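Local coordinates for DNA/RNA-binding protein Alba (Thermoplasma volcanium, PDB 4Z9E), which probably binds double-stranded DNA tightly but without sequence specificity and takes part in compacting the archaeal chromosome, at residues A[48-51]-A[52-56]; A[19-22]-A[23-27]; A[12-15]-A[16-20]. All coordinates share one frame; numbering follows the deposited sequence.

In the fold
Two neighbouring helices of the Alba fold carry all three contacts. Interaction 3 (12-15 with 16-20) opens helix 14-25, interaction 2 (19-22 with 23-27) closes it, and the two share Leu-19 and Ala-20. Interaction 1 (48-51 with 52-56) comes later in the chain, at the C-terminal end of helix 41-55. The three centres lie about 11 to 12 Å apart. Interaction 1 packs against both of the others: Thr-51 reaches Val-18 and Val-21, while Ile-56 reaches Val-22 and Phe-25. The two helices are thereby held together beside the mixed sheet of the fold, and Glu-49 extends the set to the second subunit.

Interaction 1 (A[48-51]-A[52-56]); sequences AEIT and RHKFI
The Glu-49 chain bends at chi2 (-80°), and Arg-52 carries its CG in the cleft between its own backbone N and carbonyl carbon (chi1 66°) before bending again at chi3; these turns bring the two charged ends side by side. The setting is the C-terminal end of helix 41-55, the second helix of the Alba fold, where the winding widens into a pi-type turn. Arg-52 NH1 forms a salt bridge to Glu-49 OE2 over 3.0 Å. It is a single, bent bond: NH1 comes in on the syn side of OE2 but out of the carboxylate plane, and the two flat groups are inclined at 40° to each other. The same carboxylate is buried and has further partners, Tyr-61 OH on OE2 and, on OE1, Thr-68 OG1 of the second subunit. Such a grip would be expected to favour the charged form of Glu-49, and it ties the helix end to strand 60-69 and to the dimer partner. Alongside runs the His-53 ring, its CE1 3.6 Å from Glu-49 OE1.

Two carbonyls accept twice near the helix end. Ile-50 O takes Lys-54 N at 2.9 Å, almost straight, and His-53 N from above its plane at 3.1 Å. The widening shows at Thr-51 O, which takes Ile-56 N, five residues on, at 2.7 Å, with Phe-55 N as the second donor, again above the carbonyl plane. On the side facing helix 14-25, Ile-50 CG2 comes to the rim of the Phe-55 ring, in its plane and 3.6 Å from CE2. Lys-54 CB lies over one face of that ring. Thr-51 turns OG1 back to Val-47 O, and its other branch, CG2, rests 3.8 Å from Ile-56 CG1.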
ATOM      1  N   ALA A  48      -3.091  -9.482  -3.400  1.00 45.36           N
ATOM      2  CA  ALA A  48      -3.960  -9.773  -2.257  1.00 49.09           C
ATOM      3  C   ALA A  48      -5.423  -9.544  -2.556  1.00 50.27           C
ATOM      4  O   ALA A  48      -6.273 -10.208  -1.984  1.00 54.05           O
ATOM      5  CB  ALA A  48      -3.559  -8.958  -1.025  1.00 46.00           C
ATOM      6  N   GLU A  49      -5.731  -8.581  -3.406  1.00 47.51           N
ATOM      7  CA  GLU A  49      -7.133  -8.287  -3.663  1.00 52.59           C
ATOM      8  C   GLU A  49      -7.761  -9.293  -4.625  1.00 53.31           C
ATOM      9  O   GLU A  49      -8.901  -9.704  -4.447  1.00 52.66           O
ATOM     10  CB  GLU A  49      -7.309  -6.856  -4.145  1.00 52.12           C
ATOM     11  CG  GLU A  49      -7.246  -5.869  -3.000  1.00 52.96           C
ATOM     12  CD  GLU A  49      -8.568  -5.799  -2.255  1.00 57.81           C
ATOM     13  OE1 GLU A  49      -9.578  -5.495  -2.905  1.00 59.76           O
ATOM     14  OE2 GLU A  49      -8.627  -6.057  -1.032  1.00 61.96           O
ATOM     15  N   ILE A  50      -6.995  -9.719  -5.615  1.00 50.20           N
ATOM     16  CA  ILE A  50      -7.469 -10.742  -6.535  1.00 53.75           C
ATOM     17  C   ILE A  50      -7.704 -12.033  -5.774  1.00 53.40           C
ATOM     18  O   ILE A  50      -8.735 -12.706  -5.940  1.00 52.94           O
ATOM     19  CB  ILE A  50      -6.445 -10.992  -7.656  1.00 49.66           C
ATOM     20  CG1 ILE A  50      -6.440  -9.823  -8.611  1.00 50.41           C
ATOM     21  CG2 ILE A  50      -6.776 -12.249  -8.427  1.00 49.44           C
ATOM     22  CD1 ILE A  50      -5.173  -9.743  -9.426  1.00 47.36           C
ATOM     23  N   THR A  51      -6.741 -12.354  -4.926  1.00 47.83           N
ATOM     24  CA  THR A  51      -6.798 -13.566  -4.143  1.00 52.39           C
ATOM     25  C   THR A  51      -8.101 -13.649  -3.359  1.00 51.96           C
ATOM     26  O   THR A  51      -8.775 -14.659  -3.378  1.00 58.25           O
ATOM     27  CB  THR A  51      -5.606 -13.647  -3.168  1.00 51.21           C
ATOM     28  OG1 THR A  51      -4.412 -13.894  -3.907  1.00 54.55           O
ATOM     29  CG2 THR A  51      -5.788 -14.767  -2.196  1.00 48.53           C
ATOM     30  N   ARG A  52      -8.458 -12.593  -2.656  1.00 57.20           N
ATOM     31  CA  ARG A  52      -9.644 -12.663  -1.799  1.00 60.72           C
ATOM     32  C   ARG A  52     -10.973 -12.426  -2.530  1.00 55.20           C
ATOM     33  O   ARG A  52     -12.039 -12.626  -1.966  1.00 59.94           O
ATOM     34  CB  ARG A  52      -9.500 -11.711  -0.629  1.00 58.48           C
ATOM     35  CG  ARG A  52      -9.481 -10.269  -1.054  1.00 70.64           C
ATOM     36  CD  ARG A  52      -8.901  -9.433   0.068  1.00 77.99           C
ATOM     37  NE  ARG A  52      -9.856  -9.339   1.159  1.00 84.34           N
ATOM     38  CZ  ARG A  52     -10.789  -8.395   1.247  1.00 87.75           C
ATOM     39  NH1 ARG A  52     -10.879  -7.446   0.307  1.00 84.44           N
ATOM     40  NH2 ARG A  52     -11.621  -8.399   2.283  1.00 94.34           N
ATOM     41  N   HIS A  53     -10.902 -12.010  -3.783  1.00 56.94           N
ATOM     42  CA  HIS A  53     -12.100 -11.833  -4.576  1.00 68.38           C
ATOM     43  C   HIS A  53     -12.430 -13.056  -5.382  1.00 70.71           C
ATOM     44  O   HIS A  53     -13.545 -13.551  -5.363  1.00 79.41           O
ATOM     45  CB  HIS A  53     -11.964 -10.594  -5.453  1.00 71.09           C
ATOM     46  CG  HIS A  53     -12.319  -9.315  -4.735  1.00 78.42           C
ATOM     47  ND1 HIS A  53     -11.874  -9.035  -3.487  1.00 81.24           N
ATOM     48  CD2 HIS A  53     -13.124  -8.247  -5.114  1.00 80.41           C
ATOM     49  CE1 HIS A  53     -12.359  -7.850  -3.091  1.00 77.45           C
ATOM     50  NE2 HIS A  53     -13.128  -7.365  -4.085  1.00 92.39           N
ATOM     51  N   LYS A  54     -11.461 -13.583  -6.098  1.00 74.19           N
ATOM     52  CA  LYS A  54     -11.787 -14.685  -6.950  1.00 71.16           C
ATOM     53  C   LYS A  54     -11.442 -16.029  -6.348  1.00 65.73           C
ATOM     54  O   LYS A  54     -12.177 -16.977  -6.570  1.00 74.76           O
ATOM     55  CB  LYS A  54     -11.172 -14.500  -8.331  1.00 73.35           C
ATOM     56  CG  LYS A  54     -11.829 -13.383  -9.133  1.00 76.39           C
ATOM     57  CD  LYS A  54     -10.757 -12.587  -9.845  1.00 81.98           C
ATOM     58  CE  LYS A  54     -11.350 -11.474 -10.684  1.00 87.85           C
ATOM     59  NZ  LYS A  54     -10.205 -10.709 -11.253  1.00 92.05           N
ATOM     60  N   PHE A  55     -10.374 -16.114  -5.555  1.00 61.08           N
ATOM     61  CA  PHE A  55      -9.759 -17.423  -5.294  1.00 56.00           C
ATOM     62  C   PHE A  55      -9.737 -17.999  -3.880  1.00 55.41           C
ATOM     63  O   PHE A  55      -9.823 -19.193  -3.733  1.00 62.37           O
ATOM     64  CB  PHE A  55      -8.383 -17.476  -5.922  1.00 53.06           C
ATOM     65  CG  PHE A  55      -8.379 -17.119  -7.373  1.00 52.82           C
ATOM     66  CD1 PHE A  55      -8.806 -18.035  -8.331  1.00 54.72           C
ATOM     67  CD2 PHE A  55      -7.959 -15.870  -7.790  1.00 54.19           C
ATOM     68  CE1 PHE A  55      -8.801 -17.711  -9.680  1.00 51.38           C
ATOM     69  CE2 PHE A  55      -7.952 -15.538  -9.135  1.00 56.26           C
ATOM     70  CZ  PHE A  55      -8.374 -16.459 -10.083  1.00 57.76           C
ATOM     71  N   ILE A  56      -9.613 -17.183  -2.845  1.00 59.00           N
ATOM     72  CA  ILE A  56      -9.792 -17.670  -1.482  1.00 54.63           C
ATOM     73  C   ILE A  56     -10.835 -16.754  -0.847  1.00 57.57           C
ATOM     74  O   ILE A  56     -10.488 -15.869  -0.093  1.00 61.83           O
ATOM     75  CB  ILE A  56      -8.485 -17.622  -0.669  1.00 57.99           C
ATOM     76  CG1 ILE A  56      -7.291 -18.220  -1.450  1.00 61.17           C
ATOM     77  CG2 ILE A  56      -8.667 -18.293   0.684  1.00 53.03           C
ATOM     78  CD1 ILE A  56      -7.327 -19.728  -1.602  1.00 66.82           C
TER

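Interaction 2 (A[19-22]-A[23-27]); sequences LAVV and TQFNN
Thr-23 grips Leu-19 O twice, through its backbone N at 2.8 Å and through its hydroxyl OG1 at 2.7 Å. The two donors approach differently: the amide comes nearly head-on to the carbonyl, whereas the hydroxyl donates from above the carbonyl plane. A chi1 of -54° makes this possible, since it places OG1 beside the residue's own N and so back toward the preceding turn. Three more backbone bonds of the same four-residue spacing follow, and the last, Asn-26 N to Val-22 O at 3.1 Å, comes just where the chain leaves helical geometry.

Side chains settle along this framework. The extended chain of Gln-24 passes Ala-20 O, with CG 3.3 Å from that oxygen. One turn apart and pointing the same way, Val-21 sets CG1 4.0 Å from Phe-25 CE2. Val-22 and Asn-26 run alongside each other in similar fashion, with Val-22 CG1 3.6 Å from Asn-26 ND2, a methyl against the amide nitrogen. Beyond the helix, Val-21 touches Thr-51, Val-22 packs on Phe-55 and Ile-56, and Phe-25 also meets Ile-56, while Leu-19 and Thr-23 lie on an exposed flank. This is the closing turn of the helix in a beta-alpha-beta crossover, in which helix 14-25 connects the parallel neighbouring strands 6-8 and 31-37 of the Alba fold.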
ATOM      1  N   LEU A  19      -1.106 -17.424  -7.499  1.00 52.19           N
ATOM      2  CA  LEU A  19      -0.957 -18.871  -7.477  1.00 50.63           C
ATOM      3  C   LEU A  19      -0.113 -19.340  -6.298  1.00 54.01           C
ATOM      4  O   LEU A  19      -0.496 -20.287  -5.588  1.00 55.36           O
ATOM      5  CB  LEU A  19      -0.361 -19.357  -8.801  1.00 52.02           C
ATOM      6  CG  LEU A  19      -0.303 -20.878  -9.052  1.00 56.96           C
ATOM      7  CD1 LEU A  19      -1.671 -21.552  -8.948  1.00 52.13           C
ATOM      8  CD2 LEU A  19       0.325 -21.151 -10.405  1.00 49.36           C
ATOM      9  N   ALA A  20       1.028 -18.680  -6.091  1.00 49.55           N
ATOM     10  CA  ALA A  20       1.897 -18.964  -4.960  1.00 46.39           C
ATOM     11  C   ALA A  20       1.156 -18.881  -3.628  1.00 51.83           C
ATOM     12  O   ALA A  20       1.351 -19.709  -2.737  1.00 54.53           O
ATOM     13  CB  ALA A  20       3.056 -17.992  -4.971  1.00 50.02           C
ATOM     14  N   VAL A  21       0.283 -17.883  -3.510  1.00 55.64           N
ATOM     15  CA  VAL A  21      -0.529 -17.669  -2.314  1.00 49.39           C
ATOM     16  C   VAL A  21      -1.517 -18.821  -2.168  1.00 54.42           C
ATOM     17  O   VAL A  21      -1.615 -19.425  -1.098  1.00 57.41           O
ATOM     18  CB  VAL A  21      -1.264 -16.289  -2.394  1.00 53.83           C
ATOM     19  CG1 VAL A  21      -2.357 -16.134  -1.349  1.00 51.80           C
ATOM     20  CG2 VAL A  21      -0.277 -15.135  -2.282  1.00 46.99           C
ATOM     21  N   VAL A  22      -2.244 -19.140  -3.242  1.00 59.80           N
ATOM     22  CA  VAL A  22      -3.258 -20.198  -3.166  1.00 58.05           C
ATOM     23  C   VAL A  22      -2.610 -21.552  -2.859  1.00 54.77           C
ATOM     24  O   VAL A  22      -3.008 -22.245  -1.934  1.00 58.67           O
ATOM     25  CB  VAL A  22      -4.143 -20.265  -4.428  1.00 58.38           C
ATOM     26  CG1 VAL A  22      -5.019 -21.512  -4.392  1.00 55.21           C
ATOM     27  CG2 VAL A  22      -5.008 -19.016  -4.510  1.00 61.27           C
ATOM     28  N   THR A  23      -1.594 -21.907  -3.627  1.00 56.24           N
ATOM     29  CA  THR A  23      -0.815 -23.118  -3.355  1.00 60.27           C
ATOM     30  C   THR A  23      -0.518 -23.308  -1.879  1.00 62.60           C
ATOM     31  O   THR A  23      -0.752 -24.381  -1.316  1.00 66.32           O
ATOM     32  CB  THR A  23       0.525 -23.061  -4.087  1.00 58.73           C
ATOM     33  OG1 THR A  23       0.270 -22.823  -5.466  1.00 63.06           O
ATOM     34  CG2 THR A  23       1.292 -24.379  -3.948  1.00 58.95           C
ATOM     35  N   GLN A  24      -0.003 -22.257  -1.254  1.00 63.99           N
ATOM     36  CA  GLN A  24       0.436 -22.356   0.120  1.00 64.58           C
ATOM     37  C   GLN A  24      -0.691 -22.469   1.125  1.00 64.44           C
ATOM     38  O   GLN A  24      -0.528 -23.146   2.130  1.00 68.91           O
ATOM     39  CB  GLN A  24       1.440 -21.255   0.439  1.00 68.77           C
ATOM     40  CG  GLN A  24       2.736 -21.510  -0.330  1.00 78.51           C
ATOM     41  CD  GLN A  24       3.820 -20.497  -0.063  1.00 84.78           C
ATOM     42  OE1 GLN A  24       3.798 -19.795   0.951  1.00 89.52           O
ATOM     43  NE2 GLN A  24       4.788 -20.419  -0.979  1.00 82.60           N
ATOM     44  N   PHE A  25      -1.840 -21.849   0.845  1.00 67.28           N
ATOM     45  CA  PHE A  25      -3.039 -22.067   1.671  1.00 67.10           C
ATOM     46  C   PHE A  25      -3.559 -23.511   1.605  1.00 69.44           C
ATOM     47  O   PHE A  25      -4.093 -24.034   2.581  1.00 73.97           O
ATOM     48  CB  PHE A  25      -4.173 -21.136   1.254  1.00 72.49           C
ATOM     49  CG  PHE A  25      -4.192 -19.830   1.985  1.00 74.89           C
ATOM     50  CD1 PHE A  25      -4.187 -19.791   3.375  1.00 76.02           C
ATOM     51  CD2 PHE A  25      -4.242 -18.633   1.279  1.00 70.09           C
ATOM     52  CE1 PHE A  25      -4.205 -18.581   4.043  1.00 74.49           C
ATOM     53  CE2 PHE A  25      -4.264 -17.425   1.939  1.00 60.74           C
ATOM     54  CZ  PHE A  25      -4.247 -17.397   3.317  1.00 69.01           C
ATOM     55  N   ASN A  26      -3.426 -24.139   0.443  1.00 68.10           N
ATOM     56  CA  ASN A  26      -3.870 -25.522   0.266  1.00 77.64           C
ATOM     57  C   ASN A  26      -2.842 -26.582   0.696  1.00 76.56           C
ATOM     58  O   ASN A  26      -3.012 -27.764   0.424  1.00 82.38           O
ATOM     59  CB  ASN A  26      -4.340 -25.754  -1.178  1.00 81.35           C
ATOM     60  CG  ASN A  26      -5.577 -24.940  -1.530  1.00 91.16           C
ATOM     61  OD1 ASN A  26      -6.383 -24.577  -0.668  1.00 96.15           O
ATOM     62  ND2 ASN A  26      -5.726 -24.642  -2.806  1.00 99.63           N
ATOM     63  N   ASN A  27      -1.760 -26.134   1.327  1.00 80.55           N
ATOM     64  CA  ASN A  27      -0.837 -26.998   2.057  1.00 77.05           C
ATOM     65  C   ASN A  27      -0.904 -26.577   3.499  1.00 83.47           C
ATOM     66  O   ASN A  27       0.085 -26.674   4.232  1.00 82.40           O
ATOM     67  CB  ASN A  27       0.586 -26.828   1.551  1.00 72.30           C
ATOM     68  CG  ASN A  27       0.777 -27.417   0.177  1.00 81.08           C
ATOM     69  OD1 ASN A  27       0.027 -28.299  -0.245  1.00 78.73           O
ATOM     70  ND2 ASN A  27       1.800 -26.941  -0.531  1.00 81.92           N
TER

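Interaction 3 (A[12-15]-A[16-20]); sequences KPTM and NYVLA
Tyr-17 presents the edge of its ring to the backbone of Lys-12: Lys-12 O lies near the ring plane, 3.4 Å from CE2, and the hydroxyl OH accepts a hydrogen bond from Lys-12 N at 3.2 Å. The lysine chain crosses the tyrosine at about a right angle, and its CB comes within 3.4 Å of OH before the extended remainder leads off to an exposed position. The one hydroxyl thus meets both the backbone N and CB of Lys-12, five residues earlier. Lys-12 O has its own partner in Lys-43 NZ, at the start of helix 41-55.

The second flat group is the amide of Asn-16. With CG beside its own backbone N (chi1 -71°), the side chain turns back toward the residues that lead into the helix, so that Pro-13 O falls in the amide plane, 3.1 Å from ND2. Asn-16 N binds the same oxygen at 3.0 Å, and both donors reach it from one face of the carbonyl. Pro-13 CB and Asn-16 ND2 also lie close together, the ring running alongside the amide.

From here the regular winding takes over. Val-18 N reaches Thr-14 O in the carbonyl plane at 3.1 Å, and Leu-19 N meets Met-15 O at 2.8 Å. Met-15 curls at chi2, and its SD lies loosely beside Val-18 CG2. Thr-14 and Tyr-17 both pack on Val-47, and Val-18 packs on Thr-51. Just before this turn stands Lys-11, the predicted acetylation site, unmodified here. The contact forms the opening turn of helix 14-25, where the chain enters the first beta-alpha-beta crossover of an Alba protein.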
ATOM      1  N   LYS A  12       7.366 -10.763 -12.257  1.00 58.86           N
ATOM      2  CA  LYS A  12       6.498 -11.753 -12.927  1.00 61.69           C
ATOM      3  C   LYS A  12       5.019 -11.304 -13.045  1.00 61.77           C
ATOM      4  O   LYS A  12       4.576 -10.414 -12.320  1.00 63.92           O
ATOM      5  CB  LYS A  12       6.558 -13.082 -12.181  1.00 62.66           C
ATOM      6  CG  LYS A  12       7.929 -13.725 -12.181  1.00 65.30           C
ATOM      7  CD  LYS A  12       7.908 -15.004 -11.367  1.00 69.09           C
ATOM      8  CE  LYS A  12       9.294 -15.630 -11.329  1.00 67.58           C
ATOM      9  NZ  LYS A  12       9.223 -16.947 -10.648  1.00 76.04           N
ATOM     10  N   PRO A  13       4.258 -11.889 -13.984  1.00 60.78           N
ATOM     11  CA  PRO A  13       2.837 -11.548 -14.015  1.00 58.79           C
ATOM     12  C   PRO A  13       2.111 -11.851 -12.714  1.00 54.56           C
ATOM     13  O   PRO A  13       2.417 -12.827 -12.026  1.00 52.92           O
ATOM     14  CB  PRO A  13       2.317 -12.408 -15.166  1.00 59.46           C
ATOM     15  CG  PRO A  13       3.457 -12.359 -16.139  1.00 56.70           C
ATOM     16  CD  PRO A  13       4.668 -12.537 -15.248  1.00 61.31           C
ATOM     17  N   THR A  14       1.165 -10.977 -12.397  1.00 49.10           N
ATOM     18  CA  THR A  14       0.501 -10.946 -11.112  1.00 49.63           C
ATOM     19  C   THR A  14      -0.042 -12.317 -10.673  1.00 49.83           C
ATOM     20  O   THR A  14       0.057 -12.687  -9.476  1.00 46.42           O
ATOM     21  CB  THR A  14      -0.604  -9.859 -11.166  1.00 48.36           C
ATOM     22  OG1 THR A  14       0.032  -8.608 -11.429  1.00 51.31           O
ATOM     23  CG2 THR A  14      -1.364  -9.725  -9.862  1.00 46.81           C
ATOM     24  N   MET A  15      -0.582 -13.070 -11.636  1.00 47.87           N
ATOM     25  CA  MET A  15      -1.251 -14.327 -11.326  1.00 47.61           C
ATOM     26  C   MET A  15      -0.284 -15.380 -10.794  1.00 49.02           C
ATOM     27  O   MET A  15      -0.687 -16.224 -10.007  1.00 50.64           O
ATOM     28  CB  MET A  15      -2.025 -14.848 -12.519  1.00 52.09           C
ATOM     29  CG  MET A  15      -3.221 -13.971 -12.895  1.00 63.18           C
ATOM     30  SD  MET A  15      -4.417 -13.795 -11.565  1.00 68.77           S
ATOM     31  CE  MET A  15      -5.912 -13.472 -12.495  1.00 70.05           C
ATOM     32  N   ASN A  16       0.987 -15.315 -11.188  1.00 44.58           N
ATOM     33  CA  ASN A  16       2.013 -16.162 -10.550  1.00 52.67           C
ATOM     34  C   ASN A  16       1.997 -16.037  -9.053  1.00 50.01           C
ATOM     35  O   ASN A  16       2.047 -17.034  -8.331  1.00 53.37           O
ATOM     36  CB  ASN A  16       3.425 -15.842 -11.058  1.00 49.73           C
ATOM     37  CG  ASN A  16       3.623 -16.290 -12.465  1.00 52.34           C
ATOM     38  OD1 ASN A  16       3.945 -17.453 -12.706  1.00 56.55           O
ATOM     39  ND2 ASN A  16       3.340 -15.412 -13.409  1.00 54.81           N
ATOM     40  N   TYR A  17       1.912 -14.795  -8.587  1.00 49.76           N
ATOM     41  CA  TYR A  17       1.952 -14.547  -7.166  1.00 48.56           C
ATOM     42  C   TYR A  17       0.652 -14.967  -6.511  1.00 49.04           C
ATOM     43  O   TYR A  17       0.658 -15.470  -5.392  1.00 47.97           O
ATOM     44  CB  TYR A  17       2.333 -13.100  -6.898  1.00 48.23           C
ATOM     45  CG  TYR A  17       3.688 -12.739  -7.490  1.00 48.46           C
ATOM     46  CD1 TYR A  17       4.870 -13.287  -6.978  1.00 47.18           C
ATOM     47  CD2 TYR A  17       3.787 -11.860  -8.563  1.00 48.86           C
ATOM     48  CE1 TYR A  17       6.113 -12.967  -7.536  1.00 47.93           C
ATOM     49  CE2 TYR A  17       5.022 -11.529  -9.124  1.00 49.34           C
ATOM     50  CZ  TYR A  17       6.177 -12.072  -8.607  1.00 49.77           C
ATOM     51  OH  TYR A  17       7.387 -11.705  -9.174  1.00 57.34           O
ATOM     52  N   VAL A  18      -0.464 -14.801  -7.224  1.00 52.29           N
ATOM     53  CA  VAL A  18      -1.752 -15.228  -6.695  1.00 48.11           C
ATOM     54  C   VAL A  18      -1.728 -16.752  -6.533  1.00 51.37           C
ATOM     55  O   VAL A  18      -2.230 -17.303  -5.545  1.00 50.77           O
ATOM     56  CB  VAL A  18      -2.915 -14.794  -7.610  1.00 49.28           C
ATOM     57  CG1 VAL A  18      -4.249 -15.357  -7.112  1.00 42.71           C
ATOM     58  CG2 VAL A  18      -3.002 -13.279  -7.697  1.00 45.99           C
ATOM     59  N   LEU A  19      -1.106 -17.424  -7.499  1.00 52.19           N
ATOM     60  CA  LEU A  19      -0.957 -18.871  -7.477  1.00 50.63           C
ATOM     61  C   LEU A  19      -0.113 -19.340  -6.298  1.00 54.01           C
ATOM     62  O   LEU A  19      -0.496 -20.287  -5.588  1.00 55.36           O
ATOM     63  CB  LEU A  19      -0.361 -19.357  -8.801  1.00 52.02           C
ATOM     64  CG  LEU A  19      -0.303 -20.878  -9.052  1.00 56.96           C
ATOM     65  CD1 LEU A  19      -1.671 -21.552  -8.948  1.00 52.13           C
ATOM     66  CD2 LEU A  19       0.325 -21.151 -10.405  1.00 49.36           C
ATOM     67  N   ALA A  20       1.028 -18.680  -6.091  1.00 49.55           N
ATOM     68  CA  ALA A  20       1.897 -18.964  -4.960  1.00 46.39           C
ATOM     69  C   ALA A  20       1.156 -18.881  -3.628  1.00 51.83           C
ATOM     70  O   ALA A  20       1.351 -19.709  -2.737  1.00 54.53           O
ATOM     71  CB  ALA A  20       3.056 -17.992  -4.971  1.00 50.02           C
TER